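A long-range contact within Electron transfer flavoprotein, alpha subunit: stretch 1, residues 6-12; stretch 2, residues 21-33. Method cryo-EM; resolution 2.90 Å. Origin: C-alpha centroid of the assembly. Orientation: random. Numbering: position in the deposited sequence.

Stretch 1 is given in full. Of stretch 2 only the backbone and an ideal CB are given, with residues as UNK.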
ATOM      1  N   ILE B   6     -11.096  15.230  49.928  1.00 61.66           N
ATOM      2  CA  ILE B   6     -10.873  14.486  51.158  1.00 61.66           C
ATOM      3  C   ILE B   6     -10.917  13.004  50.793  1.00 61.66           C
ATOM      4  O   ILE B   6     -11.982  12.407  50.647  1.00 61.66           O
ATOM      5  CB  ILE B   6     -11.908  14.899  52.213  1.00 61.66           C
ATOM      6  CG1 ILE B   6     -11.891  14.028  53.466  1.00 61.66           C
ATOM      7  CG2 ILE B   6     -13.315  15.142  51.621  1.00 61.66           C
ATOM      8  CD1 ILE B   6     -12.820  14.592  54.498  1.00 61.66           C
ATOM      9  N   ILE B   7      -9.754  12.386  50.615  1.00 55.20           N
ATOM     10  CA  ILE B   7      -9.748  11.058  50.009  1.00 55.20           C
ATOM     11  C   ILE B   7      -9.868  10.002  51.107  1.00 55.20           C
ATOM     12  O   ILE B   7      -9.251  10.108  52.171  1.00 55.20           O
ATOM     13  CB  ILE B   7      -8.513  10.855  49.117  1.00 55.20           C
ATOM     14  CG1 ILE B   7      -7.198  10.949  49.884  1.00 55.20           C
ATOM     15  CG2 ILE B   7      -8.496  11.926  48.042  1.00 55.20           C
ATOM     16  CD1 ILE B   7      -5.982  10.775  49.002  1.00 55.20           C
ATOM     17  N   PHE B   8     -10.726   9.011  50.876  1.00 53.25           N
ATOM     18  CA  PHE B   8     -11.045   8.004  51.877  1.00 53.25           C
ATOM     19  C   PHE B   8     -10.282   6.718  51.604  1.00 53.25           C
ATOM     20  O   PHE B   8      -9.962   6.396  50.459  1.00 53.25           O
ATOM     21  CB  PHE B   8     -12.542   7.690  51.891  1.00 53.25           C
ATOM     22  CG  PHE B   8     -13.376   8.651  52.689  1.00 53.25           C
ATOM     23  CD1 PHE B   8     -12.838   9.817  53.204  1.00 53.25           C
ATOM     24  CD2 PHE B   8     -14.711   8.376  52.921  1.00 53.25           C
ATOM     25  CE1 PHE B   8     -13.621  10.690  53.931  1.00 53.25           C
ATOM     26  CE2 PHE B   8     -15.498   9.241  53.651  1.00 53.25           C
ATOM     27  CZ  PHE B   8     -14.953  10.398  54.155  1.00 53.25           C
ATOM     28  N   VAL B   9      -9.992   5.984  52.673  1.00 47.06           N
ATOM     29  CA  VAL B   9      -9.437   4.638  52.599  1.00 47.06           C
ATOM     30  C   VAL B   9     -10.152   3.805  53.650  1.00 47.06           C
ATOM     31  O   VAL B   9     -10.146   4.160  54.832  1.00 47.06           O
ATOM     32  CB  VAL B   9      -7.913   4.608  52.841  1.00 47.06           C
ATOM     33  CG1 VAL B   9      -7.444   3.194  53.119  1.00 47.06           C
ATOM     34  CG2 VAL B   9      -7.151   5.174  51.660  1.00 47.06           C
ATOM     35  N   LEU B  10     -10.781   2.713  53.232  1.00 46.66           N
ATOM     36  CA  LEU B  10     -11.461   1.831  54.167  1.00 46.66           C
ATOM     37  C   LEU B  10     -10.457   0.864  54.779  1.00 46.66           C
ATOM     38  O   LEU B  10      -9.565   0.360  54.093  1.00 46.66           O
ATOM     39  CB  LEU B  10     -12.581   1.059  53.471  1.00 46.66           C
ATOM     40  CG  LEU B  10     -13.753   0.536  54.306  1.00 46.66           C
ATOM     41  CD1 LEU B  10     -14.975   0.488  53.431  1.00 46.66           C
ATOM     42  CD2 LEU B  10     -13.498  -0.841  54.894  1.00 46.66           C
ATOM     43  N   ILE B  11     -10.609   0.611  56.075  1.00 49.86           N
ATOM     44  CA  ILE B  11      -9.746  -0.305  56.808  1.00 49.86           C
ATOM     45  C   ILE B  11     -10.509  -1.605  57.017  1.00 49.86           C
ATOM     46  O   ILE B  11     -11.538  -1.629  57.702  1.00 49.86           O
ATOM     47  CB  ILE B  11      -9.270   0.284  58.147  1.00 49.86           C
ATOM     48  CG1 ILE B  11      -8.300   1.449  57.927  1.00 49.86           C
ATOM     49  CG2 ILE B  11      -8.589  -0.782  58.989  1.00 49.86           C
ATOM     50  CD1 ILE B  11      -8.929   2.823  57.943  1.00 49.86           C
ATOM     51  N   GLU B  12     -10.010  -2.679  56.415  1.00 55.75           N
ATOM     52  CA  GLU B  12     -10.600  -4.005  56.556  1.00 55.75           C
ATOM     53  C   GLU B  12      -9.986  -4.670  57.778  1.00 55.75           C
ATOM     54  O   GLU B  12      -8.811  -5.042  57.757  1.00 55.75           O
ATOM     55  CB  GLU B  12     -10.349  -4.840  55.302  1.00 55.75           C
ATOM     56  CG  GLU B  12     -11.011  -4.328  54.030  1.00 55.75           C
ATOM     57  CD  GLU B  12     -12.514  -4.537  54.012  1.00 55.75           C
ATOM     58  OE1 GLU B  12     -13.194  -3.861  53.213  1.00 55.75           O
ATOM     59  OE2 GLU B  12     -13.016  -5.395  54.769  1.00 55.75           O
ATOM     60  N   UNK B  21      -3.869  -4.804  53.471  1.00 58.52           N
ATOM     61  CA  UNK B  21      -4.213  -3.906  52.369  1.00 58.52           C
ATOM     62  C   UNK B  21      -4.710  -2.555  52.880  1.00 58.52           C
ATOM     63  O   UNK B  21      -4.655  -1.557  52.147  1.00 58.52           O
ATOM     64  CB  UNK B  21      -5.276  -4.549  51.476  1.00 58.52           C
ATOM     65  N   UNK B  22      -5.150  -2.487  54.141  1.00 57.06           N
ATOM     66  CA  UNK B  22      -5.635  -1.234  54.709  1.00 57.06           C
ATOM     67  C   UNK B  22      -4.519  -0.210  54.839  1.00 57.06           C
ATOM     68  O   UNK B  22      -4.768   0.994  54.726  1.00 57.06           O
ATOM     69  CB  UNK B  22      -6.275  -1.484  56.076  1.00 57.06           C
ATOM     70  N   UNK B  23      -3.285  -0.667  55.040  1.00 61.66           N
ATOM     71  CA  UNK B  23      -2.145   0.222  55.175  1.00 61.66           C
ATOM     72  C   UNK B  23      -1.329   0.348  53.899  1.00 61.66           C
ATOM     73  O   UNK B  23      -0.464   1.225  53.824  1.00 61.66           O
ATOM     74  CB  UNK B  23      -1.244  -0.266  56.311  1.00 61.66           C
ATOM     75  N   UNK B  24      -1.572  -0.503  52.901  1.00 62.49           N
ATOM     76  CA  UNK B  24      -0.974  -0.287  51.590  1.00 62.49           C
ATOM     77  C   UNK B  24      -1.760   0.738  50.790  1.00 62.49           C
ATOM     78  O   UNK B  24      -1.199   1.391  49.906  1.00 62.49           O
ATOM     79  CB  UNK B  24      -0.891  -1.605  50.817  1.00 62.49           C
ATOM     80  N   UNK B  25      -3.048   0.894  51.089  1.00 54.91           N
ATOM     81  CA  UNK B  25      -3.856   1.927  50.459  1.00 54.91           C
ATOM     82  C   UNK B  25      -3.737   3.265  51.159  1.00 54.91           C
ATOM     83  O   UNK B  25      -3.899   4.308  50.518  1.00 54.91           O
ATOM     84  CB  UNK B  25      -5.323   1.495  50.424  1.00 54.91           C
ATOM     85  N   UNK B  26      -3.487   3.249  52.468  1.00 56.09           N
ATOM     86  CA  UNK B  26      -3.172   4.476  53.189  1.00 56.09           C
ATOM     87  C   UNK B  26      -1.856   5.053  52.680  1.00 56.09           C
ATOM     88  O   UNK B  26      -1.738   6.263  52.449  1.00 56.09           O
ATOM     89  CB  UNK B  26      -3.099   4.217  54.695  1.00 56.09           C
ATOM     90  N   UNK B  27      -0.869   4.188  52.440  1.00 58.14           N
ATOM     91  CA  UNK B  27       0.386   4.645  51.873  1.00 58.14           C
ATOM     92  C   UNK B  27       0.284   5.034  50.413  1.00 58.14           C
ATOM     93  O   UNK B  27       1.031   5.899  49.946  1.00 58.14           O
ATOM     94  CB  UNK B  27       1.449   3.557  52.034  1.00 58.14           C
ATOM     95  N   UNK B  28      -0.630   4.408  49.672  1.00 57.23           N
ATOM     96  CA  UNK B  28      -0.814   4.772  48.271  1.00 57.23           C
ATOM     97  C   UNK B  28      -1.553   6.096  48.146  1.00 57.23           C
ATOM     98  O   UNK B  28      -1.241   6.907  47.265  1.00 57.23           O
ATOM     99  CB  UNK B  28      -1.574   3.672  47.527  1.00 57.23           C
ATOM    100  N   UNK B  29      -2.521   6.342  49.031  1.00 55.29           N
ATOM    101  CA  UNK B  29      -3.255   7.600  49.006  1.00 55.29           C
ATOM    102  C   UNK B  29      -2.391   8.783  49.421  1.00 55.29           C
ATOM    103  O   UNK B  29      -2.718   9.921  49.069  1.00 55.29           O
ATOM    104  CB  UNK B  29      -4.478   7.509  49.920  1.00 55.29           C
ATOM    105  N   UNK B  30      -1.306   8.542  50.165  1.00 60.20           N
ATOM    106  CA  UNK B  30      -0.320   9.589  50.411  1.00 60.20           C
ATOM    107  C   UNK B  30       0.348  10.027  49.117  1.00 60.20           C
ATOM    108  O   UNK B  30       0.549  11.224  48.889  1.00 60.20           O
ATOM    109  CB  UNK B  30       0.734   9.106  51.409  1.00 60.20           C
ATOM    110  N   UNK B  31       0.692   9.069  48.254  1.00 58.33           N
ATOM    111  CA  UNK B  31       1.204   9.407  46.935  1.00 58.33           C
ATOM    112  C   UNK B  31       0.119   9.975  46.032  1.00 58.33           C
ATOM    113  O   UNK B  31       0.439  10.659  45.054  1.00 58.33           O
ATOM    114  CB  UNK B  31       1.831   8.173  46.283  1.00 58.33           C
ATOM    115  N   UNK B  32      -1.150   9.703  46.332  1.00 59.16           N
ATOM    116  CA  UNK B  32      -2.236  10.347  45.607  1.00 59.16           C
ATOM    117  C   UNK B  32      -2.475  11.759  46.119  1.00 59.16           C
ATOM    118  O   UNK B  32      -2.737  12.667  45.328  1.00 59.16           O
ATOM    119  CB  UNK B  32      -3.518   9.521  45.723  1.00 59.16           C
ATOM    120  N   UNK B  33      -2.375  11.962  47.434  1.00 58.98           N
ATOM    121  CA  UNK B  33      -2.544  13.292  48.003  1.00 58.98           C
ATOM    122  C   UNK B  33      -1.344  14.195  47.761  1.00 58.98           C
ATOM    123  O   UNK B  33      -1.479  15.418  47.854  1.00 58.98           O
ATOM    124  CB  UNK B  33      -2.807  13.183  49.506  1.00 58.98           C
TER

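The axes of strand 6-9 and helix 21-33 approach to 8.8 Å at 161°, so the two run nearly antiparallel, and stretch 1 offers Ile7, Val9 and then Ile11 and Glu12 in turn as the helix is read backward.

Position 21 points sideways, with nothing of stretch 1 within 5.5 Å of its CB, so many side chains would fit. It is Val21, whose CG1 comes no closer than 4.8 Å, to Glu12 CG.

Position 22 is tightly constrained. Its CB points toward stretch 1 and lies 3.7 Å from Ile11 CA and 3.9 Å from Glu12 N, a backbone donor. The CA atoms of Ile11 and position 22 are 4.7 Å apart, which favors a small residue: alanine or glycine would fit, and serine or perhaps threonine could also accept from the amide. The residue is Ser22. With chi1 at -60° (m), its OG accepts a hydrogen bond from Glu12 N at 2.7 Å, with an N-H...O angle of 142°. The same OG comes within 3.3 Å of Ile11 CA.

Position 23 points away, and its CB meets nothing, so this contact sets little limit on size. Trp23 occupies it; its end comes nearer, but NE1 is still 5.2 Å from Ile11 CG2. Position 24 is out of reach and unconstrained by stretch 1; it is Glu24.

At position 25 the CB points toward stretch 1, 3.8 Å from Val9 CG1. An apolar residue suits this surface, alanine as well as a longer aliphatic. Leu25 is found, and its CB makes that apolar contact, while its backbone O lies 3.6 Å from Val9 CG2.

Position 26 points sideways, its CB 4.7 Å from Val9 CG1. A side chain that reaches back could cover both Val9 and Ile11, so isoleucine, leucine or methionine would be reasonable. Ile26 does this: CG1 lies 3.8 Å from Val9 CG1, and CD1 is 4.4 Å from Ile11 CG1.

Position 27 is out of reach and could hold many residues; it is Gly27. Position 28 points sideways without a neighbor in stretch 1, leaving room for a long polar chain. Lys28 leads its end away and is hydrogen-bonded elsewhere in the structure.

Position 29 points toward stretch 1, with its CB 3.7 Å from Ile7 CD1 and 4.0 Å from Val9 CG2. Two methyls this close favor a small apolar residue, and Ala29 touches both through its CB. Its O also lies 3.4 Å from Ile7 CD1.

Position 30 points away and position 31 is out of reach, so polar residues are compatible with both; they are Arg30 and Asp31.

Position 32 points toward stretch 1, its CB 4.3 Å from Ile7 CD1, suiting alanine or a larger aliphatic. Leu32 makes that apolar contact through CB.

Position 33 also points toward stretch 1, with its CB 4.0 Å from Ile7 CD1. Small or medium apolar residues suit it, and Ala33 supplies its CB as another contact for that methyl.

Stretch 2, residues 21-33: VSWELIGKARDLA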
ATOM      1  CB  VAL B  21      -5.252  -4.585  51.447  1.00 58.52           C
ATOM      2  CG1 VAL B  21      -6.620  -4.678  52.112  1.00 58.52           C
ATOM      3  CG2 VAL B  21      -5.350  -3.892  50.094  1.00 58.52           C
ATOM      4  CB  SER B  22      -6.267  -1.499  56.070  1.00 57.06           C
ATOM      5  OG  SER B  22      -7.351  -2.400  55.949  1.00 57.06           O
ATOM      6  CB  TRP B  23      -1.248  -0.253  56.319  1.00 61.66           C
ATOM      7  CG  TRP B  23      -2.007  -0.498  57.579  1.00 61.66           C
ATOM      8  CD1 TRP B  23      -2.987   0.286  58.117  1.00 61.66           C
ATOM      9  CD2 TRP B  23      -1.853  -1.608  58.461  1.00 61.66           C
ATOM     10  NE1 TRP B  23      -3.452  -0.268  59.280  1.00 61.66           N
ATOM     11  CE2 TRP B  23      -2.770  -1.433  59.515  1.00 61.66           C
ATOM     12  CE3 TRP B  23      -1.026  -2.733  58.464  1.00 61.66           C
ATOM     13  CZ2 TRP B  23      -2.882  -2.341  60.561  1.00 61.66           C
ATOM     14  CZ3 TRP B  23      -1.138  -3.633  59.501  1.00 61.66           C
ATOM     15  CH2 TRP B  23      -2.060  -3.433  60.537  1.00 61.66           C
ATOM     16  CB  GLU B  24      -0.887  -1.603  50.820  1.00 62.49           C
ATOM     17  CG  GLU B  24      -0.337  -2.739  51.649  1.00 62.49           C
ATOM     18  CD  GLU B  24       0.253  -3.867  50.838  1.00 62.49           C
ATOM     19  OE1 GLU B  24      -0.286  -4.990  50.905  1.00 62.49           O
ATOM     20  OE2 GLU B  24       1.278  -3.649  50.172  1.00 62.49           O
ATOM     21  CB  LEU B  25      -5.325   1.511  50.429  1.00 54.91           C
ATOM     22  CG  LEU B  25      -5.650   0.317  49.542  1.00 54.91           C
ATOM     23  CD1 LEU B  25      -7.143   0.228  49.346  1.00 54.91           C
ATOM     24  CD2 LEU B  25      -4.923   0.424  48.219  1.00 54.91           C
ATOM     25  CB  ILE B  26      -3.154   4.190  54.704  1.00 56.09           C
ATOM     26  CG1 ILE B  26      -4.564   4.321  55.279  1.00 56.09           C
ATOM     27  CG2 ILE B  26      -2.194   5.090  55.450  1.00 56.09           C
ATOM     28  CD1 ILE B  26      -4.713   3.721  56.647  1.00 56.09           C
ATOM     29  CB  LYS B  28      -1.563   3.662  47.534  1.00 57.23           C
ATOM     30  CG  LYS B  28      -1.876   3.955  46.074  1.00 57.23           C
ATOM     31  CD  LYS B  28      -0.620   4.254  45.279  1.00 57.23           C
ATOM     32  CE  LYS B  28      -0.955   4.998  44.003  1.00 57.23           C
ATOM     33  NZ  LYS B  28       0.264   5.386  43.246  1.00 57.23           N
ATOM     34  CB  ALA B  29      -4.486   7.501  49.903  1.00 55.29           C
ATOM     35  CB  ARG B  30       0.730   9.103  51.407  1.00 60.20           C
ATOM     36  CG  ARG B  30       0.239   9.022  52.833  1.00 60.20           C
ATOM     37  CD  ARG B  30      -0.358  10.340  53.273  1.00 60.20           C
ATOM     38  NE  ARG B  30       0.651  11.330  53.621  1.00 60.20           N
ATOM     39  CZ  ARG B  30       0.388  12.619  53.801  1.00 60.20           C
ATOM     40  NH1 ARG B  30      -0.852  13.067  53.664  1.00 60.20           N
ATOM     41  NH2 ARG B  30       1.362  13.459  54.119  1.00 60.20           N
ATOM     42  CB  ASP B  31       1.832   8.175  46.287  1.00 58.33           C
ATOM     43  CG  ASP B  31       3.105   7.740  46.982  1.00 58.33           C
ATOM     44  OD1 ASP B  31       3.798   8.607  47.554  1.00 58.33           O
ATOM     45  OD2 ASP B  31       3.415   6.530  46.955  1.00 58.33           O
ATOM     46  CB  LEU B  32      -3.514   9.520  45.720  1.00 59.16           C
ATOM     47  CG  LEU B  32      -3.483   8.145  45.058  1.00 59.16           C
ATOM     48  CD1 LEU B  32      -4.780   7.409  45.319  1.00 59.16           C
ATOM     49  CD2 LEU B  32      -3.232   8.286  43.571  1.00 59.16           C
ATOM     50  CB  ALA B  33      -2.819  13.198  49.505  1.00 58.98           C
TER
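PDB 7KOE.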